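Local coordinates for Stk_08120 (Sulfolobus tokodaii str. 7, PDB 2EJX), which probably acts as a fatty acid carrier and belongs to a thermoacidophile-specific family of the Bet v 1-like clan, at residues A[86-89]-A[95-98]; A[29-34]-A[39-44]; A[33-38]-A[98-103]. All coordinates share one frame; numbering follows the deposited sequence.

How the contacts relate
All three contacts meet the same antiparallel sheet. Contact 1 lies within it, between strands 82-92 and 95-102. Contacts 2 and 3 bring helix 27-34 and the turn after it against the sheet. The centres of contacts 1 and 2 are about 17 Å apart, on opposite sides of the chain's centre. Even so they touch, through L86 CD2 and T30 CG2 at 3.6 Å. Contact 3 joins the other two. It shares I98 with contact 1, about 12 Å away between centres, and I34 with contact 2, about 11 Å away. Bet v 1-like relatives often bind ligands between sheet and helices. This family's binding mode is novel, so no contact is assigned to it.

Contact 1 of 3, residues A[86-89]-A[95-98]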
ATOM      1  N   LEU A  86      -1.467   6.795  -3.328  1.00 25.83           N
ATOM      2  CA  LEU A  86      -1.793   6.029  -2.118  1.00 25.66           C
ATOM      3  C   LEU A  86      -1.253   6.770  -0.907  1.00 25.50           C
ATOM      4  O   LEU A  86      -0.048   7.045  -0.820  1.00 26.78           O
ATOM      5  CB  LEU A  86      -1.183   4.628  -2.198  1.00 25.36           C
ATOM      6  CG  LEU A  86      -1.401   3.644  -1.035  1.00 27.24           C
ATOM      7  CD1 LEU A  86      -2.818   3.339  -0.921  1.00 24.16           C
ATOM      8  CD2 LEU A  86      -0.655   2.374  -1.393  1.00 27.08           C
ATOM      9  N   TYR A  87      -2.138   7.079   0.032  1.00 25.67           N
ATOM     10  CA  TYR A  87      -1.725   7.724   1.268  1.00 26.55           C
ATOM     11  C   TYR A  87      -1.783   6.766   2.438  1.00 25.54           C
ATOM     12  O   TYR A  87      -2.736   6.019   2.570  1.00 24.12           O
ATOM     13  CB  TYR A  87      -2.678   8.848   1.626  1.00 28.26           C
ATOM     14  CG  TYR A  87      -2.872   9.858   0.531  1.00 30.51           C
ATOM     15  CD1 TYR A  87      -2.115  11.019   0.508  1.00 32.31           C
ATOM     16  CD2 TYR A  87      -3.811   9.638  -0.490  1.00 30.57           C
ATOM     17  CE1 TYR A  87      -2.289  11.953  -0.498  1.00 33.36           C
ATOM     18  CE2 TYR A  87      -3.993  10.577  -1.499  1.00 35.51           C
ATOM     19  CZ  TYR A  87      -3.218  11.730  -1.497  1.00 34.60           C
ATOM     20  OH  TYR A  87      -3.370  12.698  -2.494  1.00 35.54           O
ATOM     21  N   ILE A  88      -0.772   6.849   3.304  1.00 25.52           N
ATOM     22  CA  ILE A  88      -0.832   6.234   4.627  1.00 25.25           C
ATOM     23  C   ILE A  88      -0.611   7.337   5.699  1.00 26.00           C
ATOM     24  O   ILE A  88       0.444   7.982   5.726  1.00 24.56           O
ATOM     25  CB  ILE A  88       0.140   5.015   4.762  1.00 24.68           C
ATOM     26  CG1 ILE A  88      -0.039   4.008   3.589  1.00 25.18           C
ATOM     27  CG2 ILE A  88      -0.119   4.285   6.126  1.00 24.33           C
ATOM     28  CD1 ILE A  88       0.964   4.175   2.397  1.00 25.72           C
ATOM     29  N   ARG A  89      -1.633   7.598   6.534  1.00 27.02           N
ATOM     30  CA  ARG A  89      -1.597   8.729   7.459  1.00 28.36           C
ATOM     31  C   ARG A  89      -1.721   8.235   8.894  1.00 27.49           C
ATOM     32  O   ARG A  89      -2.627   7.483   9.195  1.00 26.09           O
ATOM     33  CB  ARG A  89      -2.707   9.738   7.170  1.00 28.61           C
ATOM     34  CG  ARG A  89      -2.716  10.290   5.735  1.00 31.54           C
ATOM     35  CD  ARG A  89      -3.934  11.220   5.532  1.00 32.08           C
ATOM     36  NE  ARG A  89      -3.917  11.827   4.190  1.00 37.79           N
ATOM     37  CZ  ARG A  89      -4.997  12.087   3.453  1.00 35.99           C
ATOM     38  NH1 ARG A  89      -6.221  11.839   3.919  1.00 37.03           N
ATOM     39  NH2 ARG A  89      -4.846  12.628   2.249  1.00 40.80           N
ATOM     40  N   THR A  95      -3.438   4.196  15.552  1.00 25.41           N
ATOM     41  CA  THR A  95      -4.391   4.207  14.452  1.00 25.81           C
ATOM     42  C   THR A  95      -3.763   4.897  13.252  1.00 25.87           C
ATOM     43  O   THR A  95      -3.126   5.947  13.396  1.00 26.55           O
ATOM     44  CB  THR A  95      -5.695   4.981  14.809  1.00 25.64           C
ATOM     45  OG1 THR A  95      -6.056   4.671  16.153  1.00 25.97           O
ATOM     46  CG2 THR A  95      -6.832   4.588  13.897  1.00 28.19           C
ATOM     47  N   LEU A  96      -3.973   4.310  12.081  1.00 25.40           N
ATOM     48  CA  LEU A  96      -3.633   4.950  10.852  1.00 25.49           C
ATOM     49  C   LEU A  96      -4.777   4.860   9.857  1.00 24.95           C
ATOM     50  O   LEU A  96      -5.758   4.127  10.068  1.00 23.20           O
ATOM     51  CB  LEU A  96      -2.316   4.408  10.276  1.00 26.28           C
ATOM     52  CG  LEU A  96      -2.134   2.939   9.911  1.00 28.49           C
ATOM     53  CD1 LEU A  96      -2.677   2.551   8.519  1.00 31.24           C
ATOM     54  CD2 LEU A  96      -0.662   2.585   9.990  1.00 28.47           C
ATOM     55  N   GLN A  97      -4.652   5.635   8.781  1.00 24.69           N
ATOM     56  CA  GLN A  97      -5.618   5.586   7.679  1.00 24.49           C
ATOM     57  C   GLN A  97      -4.883   5.345   6.387  1.00 23.49           C
ATOM     58  O   GLN A  97      -3.854   5.972   6.145  1.00 23.20           O
ATOM     59  CB  GLN A  97      -6.400   6.939   7.607  1.00 25.69           C
ATOM     60  CG  GLN A  97      -7.703   6.909   6.753  1.00 27.02           C
ATOM     61  CD  GLN A  97      -8.901   6.145   7.346  1.00 30.26           C
ATOM     62  OE1 GLN A  97      -9.836   5.775   6.623  1.00 33.51           O
ATOM     63  NE2 GLN A  97      -8.888   5.927   8.633  1.00 29.39           N
ATOM     64  N   ILE A  98      -5.449   4.489   5.539  1.00 22.87           N
ATOM     65  CA  ILE A  98      -4.954   4.241   4.179  1.00 23.48           C
ATOM     66  C   ILE A  98      -6.037   4.725   3.229  1.00 24.60           C
ATOM     67  O   ILE A  98      -7.216   4.363   3.400  1.00 25.32           O
ATOM     68  CB  ILE A  98      -4.680   2.733   3.935  1.00 22.97           C
ATOM     69  CG1 ILE A  98      -3.694   2.217   5.010  1.00 22.66           C
ATOM     70  CG2 ILE A  98      -4.217   2.483   2.491  1.00 23.11           C
ATOM     71  CD1 ILE A  98      -3.276   0.745   4.833  1.00 24.54           C
TER
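I98 leans across to L86 and I88 from the neighbouring antiparallel strand. I98 CB lies 4.1 Å from Y87 O on that strand. The branch CG2 turns toward L86 and lies 3.8 Å from L86 CD1. The two side chains meet at a slant. CG1 goes the other way, toward I88, with 4.3 Å between I98 CG1 and I88 CG2. With chi2 at -177° the chain is extended, and CD1 is carried off the sheet. F24 of helix 17-24 also packs on the I98 side chain.

I88 CG2 also meets L96 CD1 at 3.9 Å. These two side chains run alongside each other in the same direction. I88 and I98 form a non-hydrogen-bonded pair. The next pair, R89 and Q97, is hydrogen-bonded in both directions: R89 N gives to Q97 O at 2.8 Å, nearly straight (169° at the hydrogen), and Q97 N gives to R89 O.

R89 and Q97, both partly exposed, project from the opposite face. There the extended R89 chain runs back along its own strand. Its NH2 sits 3.6 Å above the plane of the Y87 ring, offset toward the rim. The arrangement is an antiparallel beta hairpin with aliphatic residues (L86, I88, L96, I98) on one face and R89 and Q97 on the other. It lies within the sheet of the Bet v 1-like fold.

Contact 2 of 3, residues A[29-34]-A[39-44]; sequences FTIPQI and ASIKCI
I41 reaches from the edge strand with its terminal methyl and touches both I31 and P32 of the helix. Its chi1 of 179° sets CG1 anti to the backbone N, and chi2 of 115° then bends CD1 toward I31 and P32. This one methyl makes the close contacts. I41 CD1 lies 3.8 Å from I31 CB and 4.2 Å from I31 CG2. On the proline ring, I41 CD1 approaches P32 CD at 4.1 Å and P32 CG at 4.2 Å.

The two partners are turned differently. I31 meets I41 at an oblique angle with the root of its side chain. Its CB points at the strand, but the CG1 arm bends off, and the side chain also packs on F49. P32 stands at about a right angle to I41 and presents its CD and CG atoms.

The proline also shapes the helix. P32 has no N-H, so its nitrogen makes no bond to the preceding turn, and the helix is kinked there. Helical bonding resumes at once, with Q33 N giving to F29 O at 3.2 Å. On the strand, A39 and S40 both face E52 in a classic beta bulge, just before I41. I41 itself packs on A51 of strand 48-55.

The contact is small, with 110 Å² buried in all, and it is apolar throughout. It rests on dispersion and the burial of aliphatic groups, which demand little in direction, and no polar pair sets the angle of approach.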
ATOM      1  N   PHE A  29       6.785  -3.514   0.561  1.00 24.79           N
ATOM      2  CA  PHE A  29       5.756  -3.987   1.489  1.00 24.85           C
ATOM      3  C   PHE A  29       4.373  -3.638   0.981  1.00 24.23           C
ATOM      4  O   PHE A  29       3.534  -4.531   0.656  1.00 26.04           O
ATOM      5  CB  PHE A  29       5.964  -3.399   2.910  1.00 24.40           C
ATOM      6  CG  PHE A  29       4.854  -3.751   3.879  1.00 23.56           C
ATOM      7  CD1 PHE A  29       4.789  -5.053   4.454  1.00 26.77           C
ATOM      8  CD2 PHE A  29       3.873  -2.834   4.213  1.00 25.15           C
ATOM      9  CE1 PHE A  29       3.743  -5.415   5.331  1.00 25.02           C
ATOM     10  CE2 PHE A  29       2.800  -3.174   5.106  1.00 23.63           C
ATOM     11  CZ  PHE A  29       2.742  -4.468   5.690  1.00 24.22           C
ATOM     12  N   THR A  30       4.181  -2.327   0.818  1.00 25.23           N
ATOM     13  CA  THR A  30       2.859  -1.710   0.677  1.00 24.13           C
ATOM     14  C   THR A  30       2.161  -2.096  -0.630  1.00 24.07           C
ATOM     15  O   THR A  30       0.962  -2.372  -0.622  1.00 23.62           O
ATOM     16  CB  THR A  30       2.982  -0.197   0.826  1.00 25.23           C
ATOM     17  OG1 THR A  30       3.494   0.101   2.138  1.00 23.66           O
ATOM     18  CG2 THR A  30       1.633   0.509   0.633  1.00 23.76           C
ATOM     19  N   ILE A  31       2.893  -2.114  -1.745  1.00 24.67           N
ATOM     20  CA  ILE A  31       2.268  -2.355  -3.049  1.00 24.69           C
ATOM     21  C   ILE A  31       1.737  -3.793  -3.193  1.00 25.32           C
ATOM     22  O   ILE A  31       0.584  -3.966  -3.558  1.00 25.25           O
ATOM     23  CB  ILE A  31       3.198  -1.893  -4.258  1.00 24.25           C
ATOM     24  CG1 ILE A  31       3.573  -0.415  -4.117  1.00 26.69           C
ATOM     25  CG2 ILE A  31       2.565  -2.140  -5.589  1.00 22.48           C
ATOM     26  CD1 ILE A  31       2.434   0.528  -4.148  1.00 27.02           C
ATOM     27  N   PRO A  32       2.562  -4.839  -2.908  1.00 25.65           N
ATOM     28  CA  PRO A  32       2.012  -6.195  -2.964  1.00 26.26           C
ATOM     29  C   PRO A  32       0.877  -6.434  -1.957  1.00 25.80           C
ATOM     30  O   PRO A  32      -0.051  -7.201  -2.237  1.00 26.45           O
ATOM     31  CB  PRO A  32       3.227  -7.072  -2.638  1.00 27.74           C
ATOM     32  CG  PRO A  32       4.413  -6.177  -3.027  1.00 26.58           C
ATOM     33  CD  PRO A  32       3.999  -4.861  -2.580  1.00 25.30           C
ATOM     34  N   GLN A  33       0.920  -5.745  -0.832  1.00 25.71           N
ATOM     35  CA  GLN A  33      -0.139  -5.899   0.199  1.00 25.18           C
ATOM     36  C   GLN A  33      -1.488  -5.337  -0.208  1.00 26.33           C
ATOM     37  O   GLN A  33      -2.518  -5.869   0.235  1.00 25.64           O
ATOM     38  CB  GLN A  33       0.261  -5.284   1.540  1.00 25.64           C
ATOM     39  CG  GLN A  33       1.333  -6.035   2.325  1.00 27.25           C
ATOM     40  CD  GLN A  33       0.853  -7.334   2.970  1.00 28.28           C
ATOM     41  OE1 GLN A  33       1.660  -8.124   3.519  1.00 33.66           O
ATOM     42  NE2 GLN A  33      -0.429  -7.568   2.915  1.00 23.44           N
ATOM     43  N   ILE A  34      -1.467  -4.258  -1.015  1.00 24.61           N
ATOM     44  CA  ILE A  34      -2.693  -3.473  -1.301  1.00 25.34           C
ATOM     45  C   ILE A  34      -3.198  -3.577  -2.732  1.00 24.25           C
ATOM     46  O   ILE A  34      -4.401  -3.749  -2.970  1.00 23.51           O
ATOM     47  CB  ILE A  34      -2.517  -1.978  -0.861  1.00 26.24           C
ATOM     48  CG1 ILE A  34      -2.408  -1.882   0.681  1.00 24.11           C
ATOM     49  CG2 ILE A  34      -3.733  -1.107  -1.298  1.00 25.70           C
ATOM     50  CD1 ILE A  34      -1.764  -0.619   1.138  1.00 24.26           C
ATOM     51  N   ALA A  39       2.286  -9.601  -8.938  1.00 29.90           N
ATOM     52  CA  ALA A  39       3.094 -10.808  -9.174  1.00 31.61           C
ATOM     53  C   ALA A  39       4.601 -10.524  -9.394  1.00 32.85           C
ATOM     54  O   ALA A  39       5.422 -11.460  -9.408  1.00 34.29           O
ATOM     55  CB  ALA A  39       2.534 -11.631 -10.353  1.00 31.13           C
ATOM     56  N   SER A  40       4.928  -9.252  -9.584  1.00 32.18           N
ATOM     57  CA  SER A  40       6.304  -8.767  -9.717  1.00 33.34           C
ATOM     58  C   SER A  40       6.470  -7.427  -9.007  1.00 33.27           C
ATOM     59  O   SER A  40       5.558  -6.614  -8.997  1.00 32.68           O
ATOM     60  CB  SER A  40       6.671  -8.653 -11.190  1.00 33.02           C
ATOM     61  OG  SER A  40       6.600  -9.957 -11.753  1.00 37.16           O
ATOM     62  N   ILE A  41       7.628  -7.197  -8.386  1.00 33.41           N
ATOM     63  CA  ILE A  41       7.932  -5.897  -7.796  1.00 35.10           C
ATOM     64  C   ILE A  41       9.452  -5.716  -7.839  1.00 36.38           C
ATOM     65  O   ILE A  41      10.178  -6.662  -7.582  1.00 36.27           O
ATOM     66  CB  ILE A  41       7.353  -5.742  -6.354  1.00 34.81           C
ATOM     67  CG1 ILE A  41       7.705  -4.380  -5.734  1.00 37.02           C
ATOM     68  CG2 ILE A  41       7.776  -6.878  -5.464  1.00 34.23           C
ATOM     69  CD1 ILE A  41       6.497  -3.467  -5.455  1.00 31.67           C
ATOM     70  N   LYS A  42       9.885  -4.522  -8.232  1.00 38.23           N
ATOM     71  CA  LYS A  42      11.293  -4.151  -8.311  1.00 40.34           C
ATOM     72  C   LYS A  42      11.486  -2.936  -7.434  1.00 41.84           C
ATOM     73  O   LYS A  42      10.835  -1.909  -7.643  1.00 41.41           O
ATOM     74  CB  LYS A  42      11.706  -3.837  -9.742  1.00 40.19           C
ATOM     75  CG  LYS A  42      13.204  -3.928  -9.968  1.00 42.66           C
ATOM     76  CD  LYS A  42      13.654  -3.421 -11.313  1.00 47.19           C
ATOM     77  CE  LYS A  42      13.906  -1.910 -11.255  1.00 49.71           C
ATOM     78  NZ  LYS A  42      15.077  -1.472 -12.117  1.00 51.83           N
ATOM     79  N   CYS A  43      12.373  -3.055  -6.448  1.00 43.82           N
ATOM     80  CA  CYS A  43      12.598  -2.002  -5.445  1.00 46.65           C
ATOM     81  C   CYS A  43      14.075  -1.711  -5.174  1.00 48.15           C
ATOM     82  O   CYS A  43      14.540  -1.645  -4.023  1.00 48.61           O
ATOM     83  CB  CYS A  43      11.888  -2.351  -4.147  1.00 47.14           C
ATOM     84  SG  CYS A  43      10.156  -2.187  -4.347  1.00 51.68           S
ATOM     85  N   ILE A  44      14.780  -1.618  -6.284  1.00 49.41           N
ATOM     86  CA  ILE A  44      16.081  -0.992  -6.467  1.00 51.30           C
ATOM     87  C   ILE A  44      16.461   0.122  -5.453  1.00 51.73           C
ATOM     88  O   ILE A  44      16.943  -0.175  -4.352  1.00 51.99           O
ATOM     89  CB  ILE A  44      16.069  -0.442  -7.907  1.00 51.32           C
ATOM     90  CG1 ILE A  44      14.698   0.219  -8.194  1.00 51.60           C
ATOM     91  CG2 ILE A  44      16.227  -1.617  -8.898  1.00 51.78           C
ATOM     92  CD1 ILE A  44      14.689   1.237  -9.367  1.00 50.76           C
TER

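Contact 3 of 3, residues A[33-38]-A[98-103]; sequences QIFPGI and IILEHD
I34 and I98 reach toward each other, tip to tip, with I34 CD1 4.2 Å from I98 CG2. The chain of I34 is nearly extended at chi2 (159°), which brings CD1 forward to the strand. The second touch is between F35 and L100. F35 CE1 and L100 CD1 are also 4.2 Å apart, and the two side chains cross at about a right angle. In L100, chi1 of -176° sets CG anti to the backbone N, and chi2 of 61° then turns CD1 toward F35 CE1, oblique to the ring. All four residues are buried. Together they join the end of helix 27-34 to strand 95-102, although the nearest CA atoms, those of I34 and L100, are 9.3 Å apart. The side chains thus span the whole gap.

The next shell packs round both pairs, with L119 of the long helix 105-137 on I98 and L86 on L100. N118 ND2 of that helix hydrogen-bonds to I34 O at the end of helix 27-34. The F35 ring meets Y77 edge-to-face, and Y77 OH is in turn hydrogen-bonded to H102 ND1, on the same strand as L100.

Helical segments packed on the inner face of a curved antiparallel sheet, with a long C-terminal helix, are characteristic of the Bet v 1-like, or helix-grip, fold. Relatives bind hydrophobic ligands between sheet and helices; where fatty acid sits in this family may differ.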
ATOM      1  N   GLN A  33       0.920  -5.745  -0.832  1.00 25.71           N
ATOM      2  CA  GLN A  33      -0.139  -5.899   0.199  1.00 25.18           C
ATOM      3  C   GLN A  33      -1.488  -5.337  -0.208  1.00 26.33           C
ATOM      4  O   GLN A  33      -2.518  -5.869   0.235  1.00 25.64           O
ATOM      5  CB  GLN A  33       0.261  -5.284   1.540  1.00 25.64           C
ATOM      6  CG  GLN A  33       1.333  -6.035   2.325  1.00 27.25           C
ATOM      7  CD  GLN A  33       0.853  -7.334   2.970  1.00 28.28           C
ATOM      8  OE1 GLN A  33       1.660  -8.124   3.519  1.00 33.66           O
ATOM      9  NE2 GLN A  33      -0.429  -7.568   2.915  1.00 23.44           N
ATOM     10  N   ILE A  34      -1.467  -4.258  -1.015  1.00 24.61           N
ATOM     11  CA  ILE A  34      -2.693  -3.473  -1.301  1.00 25.34           C
ATOM     12  C   ILE A  34      -3.198  -3.577  -2.732  1.00 24.25           C
ATOM     13  O   ILE A  34      -4.401  -3.749  -2.970  1.00 23.51           O
ATOM     14  CB  ILE A  34      -2.517  -1.978  -0.861  1.00 26.24           C
ATOM     15  CG1 ILE A  34      -2.408  -1.882   0.681  1.00 24.11           C
ATOM     16  CG2 ILE A  34      -3.733  -1.107  -1.298  1.00 25.70           C
ATOM     17  CD1 ILE A  34      -1.764  -0.619   1.138  1.00 24.26           C
ATOM     18  N   PHE A  35      -2.280  -3.521  -3.703  1.00 25.83           N
ATOM     19  CA  PHE A  35      -2.684  -3.510  -5.100  1.00 26.13           C
ATOM     20  C   PHE A  35      -3.239  -4.879  -5.515  1.00 26.62           C
ATOM     21  O   PHE A  35      -2.865  -5.882  -4.908  1.00 26.57           O
ATOM     22  CB  PHE A  35      -1.534  -3.042  -5.998  1.00 25.70           C
ATOM     23  CG  PHE A  35      -1.472  -1.544  -6.148  1.00 28.55           C
ATOM     24  CD1 PHE A  35      -1.440  -0.721  -5.024  1.00 30.19           C
ATOM     25  CD2 PHE A  35      -1.512  -0.958  -7.405  1.00 32.10           C
ATOM     26  CE1 PHE A  35      -1.406   0.671  -5.140  1.00 30.17           C
ATOM     27  CE2 PHE A  35      -1.495   0.450  -7.537  1.00 32.52           C
ATOM     28  CZ  PHE A  35      -1.421   1.254  -6.406  1.00 28.76           C
ATOM     29  N   PRO A  36      -4.167  -4.922  -6.510  1.00 26.70           N
ATOM     30  CA  PRO A  36      -4.717  -6.230  -6.912  1.00 26.81           C
ATOM     31  C   PRO A  36      -3.718  -7.160  -7.595  1.00 26.71           C
ATOM     32  O   PRO A  36      -3.189  -6.816  -8.653  1.00 28.32           O
ATOM     33  CB  PRO A  36      -5.848  -5.888  -7.901  1.00 26.84           C
ATOM     34  CG  PRO A  36      -5.991  -4.410  -7.893  1.00 27.56           C
ATOM     35  CD  PRO A  36      -4.771  -3.793  -7.268  1.00 26.89           C
ATOM     36  N   GLY A  37      -3.487  -8.325  -7.001  1.00 26.28           N
ATOM     37  CA  GLY A  37      -2.823  -9.447  -7.694  1.00 26.81           C
ATOM     38  C   GLY A  37      -1.415  -9.137  -8.189  1.00 26.18           C
ATOM     39  O   GLY A  37      -1.047  -9.537  -9.291  1.00 25.63           O
ATOM     40  N   ILE A  38      -0.628  -8.451  -7.356  1.00 26.17           N
ATOM     41  CA  ILE A  38       0.781  -8.146  -7.676  1.00 27.20           C
ATOM     42  C   ILE A  38       1.620  -9.426  -7.800  1.00 27.94           C
ATOM     43  O   ILE A  38       1.637 -10.252  -6.887  1.00 28.22           O
ATOM     44  CB  ILE A  38       1.408  -7.157  -6.636  1.00 26.64           C
ATOM     45  CG1 ILE A  38       0.705  -5.799  -6.677  1.00 26.25           C
ATOM     46  CG2 ILE A  38       2.945  -7.006  -6.821  1.00 28.81           C
ATOM     47  CD1 ILE A  38       1.087  -4.966  -7.923  1.00 25.06           C
ATOM     48  N   ILE A  98      -5.449   4.489   5.539  1.00 22.87           N
ATOM     49  CA  ILE A  98      -4.954   4.241   4.179  1.00 23.48           C
ATOM     50  C   ILE A  98      -6.037   4.725   3.229  1.00 24.60           C
ATOM     51  O   ILE A  98      -7.216   4.363   3.400  1.00 25.32           O
ATOM     52  CB  ILE A  98      -4.680   2.733   3.935  1.00 22.97           C
ATOM     53  CG1 ILE A  98      -3.694   2.217   5.010  1.00 22.66           C
ATOM     54  CG2 ILE A  98      -4.217   2.483   2.491  1.00 23.11           C
ATOM     55  CD1 ILE A  98      -3.276   0.745   4.833  1.00 24.54           C
ATOM     56  N   ILE A  99      -5.631   5.579   2.287  1.00 24.74           N
ATOM     57  CA  ILE A  99      -6.560   6.110   1.305  1.00 25.50           C
ATOM     58  C   ILE A  99      -5.913   5.904  -0.064  1.00 25.16           C
ATOM     59  O   ILE A  99      -4.822   6.412  -0.300  1.00 24.90           O
ATOM     60  CB  ILE A  99      -6.790   7.642   1.466  1.00 25.81           C
ATOM     61  CG1 ILE A  99      -7.232   7.991   2.890  1.00 27.78           C
ATOM     62  CG2 ILE A  99      -7.826   8.135   0.466  1.00 26.08           C
ATOM     63  CD1 ILE A  99      -6.085   8.595   3.733  1.00 30.02           C
ATOM     64  N   LEU A 100      -6.599   5.199  -0.958  1.00 24.82           N
ATOM     65  CA  LEU A 100      -6.177   5.051  -2.345  1.00 26.21           C
ATOM     66  C   LEU A 100      -7.075   5.865  -3.279  1.00 27.34           C
ATOM     67  O   LEU A 100      -8.304   5.627  -3.336  1.00 26.05           O
ATOM     68  CB  LEU A 100      -6.226   3.587  -2.786  1.00 24.56           C
ATOM     69  CG  LEU A 100      -5.707   3.308  -4.211  1.00 26.68           C
ATOM     70  CD1 LEU A 100      -4.231   3.688  -4.415  1.00 26.81           C
ATOM     71  CD2 LEU A 100      -5.942   1.815  -4.589  1.00 28.67           C
ATOM     72  N   GLU A 101      -6.474   6.810  -4.000  1.00 27.95           N
ATOM     73  CA  GLU A 101      -7.237   7.623  -4.948  1.00 31.23           C
ATOM     74  C   GLU A 101      -6.697   7.392  -6.363  1.00 30.62           C
ATOM     75  O   GLU A 101      -5.552   7.717  -6.660  1.00 31.77           O
ATOM     76  CB  GLU A 101      -7.181   9.104  -4.563  1.00 31.77           C
ATOM     77  CG  GLU A 101      -7.795   9.455  -3.222  1.00 35.36           C
ATOM     78  CD  GLU A 101      -7.628  10.929  -2.838  1.00 36.37           C
ATOM     79  OE1 GLU A 101      -7.007  11.680  -3.625  1.00 40.64           O
ATOM     80  OE2 GLU A 101      -8.069  11.314  -1.712  1.00 42.60           O
ATOM     81  N   HIS A 102      -7.522   6.805  -7.230  1.00 29.81           N
ATOM     82  CA  HIS A 102      -7.107   6.416  -8.563  1.00 30.41           C
ATOM     83  C   HIS A 102      -7.862   7.279  -9.593  1.00 31.10           C
ATOM     84  O   HIS A 102      -9.042   7.519  -9.419  1.00 30.93           O
ATOM     85  CB  HIS A 102      -7.434   4.938  -8.744  1.00 31.01           C
ATOM     86  CG  HIS A 102      -6.846   4.328  -9.976  1.00 31.83           C
ATOM     87  ND1 HIS A 102      -5.490   4.094 -10.119  1.00 32.51           N
ATOM     88  CD2 HIS A 102      -7.428   3.890 -11.119  1.00 30.03           C
ATOM     89  CE1 HIS A 102      -5.259   3.559 -11.305  1.00 32.56           C
ATOM     90  NE2 HIS A 102      -6.417   3.424 -11.931  1.00 31.54           N
ATOM     91  N   ASP A 103      -7.194   7.706 -10.656  1.00 31.36           N
ATOM     92  CA  ASP A 103      -7.792   8.685 -11.590  1.00 33.45           C
ATOM     93  C   ASP A 103      -8.640   8.073 -12.719  1.00 33.78           C
ATOM     94  O   ASP A 103      -9.259   8.808 -13.529  1.00 34.68           O
ATOM     95  CB  ASP A 103      -6.753   9.695 -12.124  1.00 33.14           C
ATOM     96  CG  ASP A 103      -5.879   9.141 -13.273  1.00 37.68           C
ATOM     97  OD1 ASP A 103      -6.042   7.969 -13.718  1.00 37.74           O
ATOM     98  OD2 ASP A 103      -4.994   9.904 -13.737  1.00 42.28           O
TER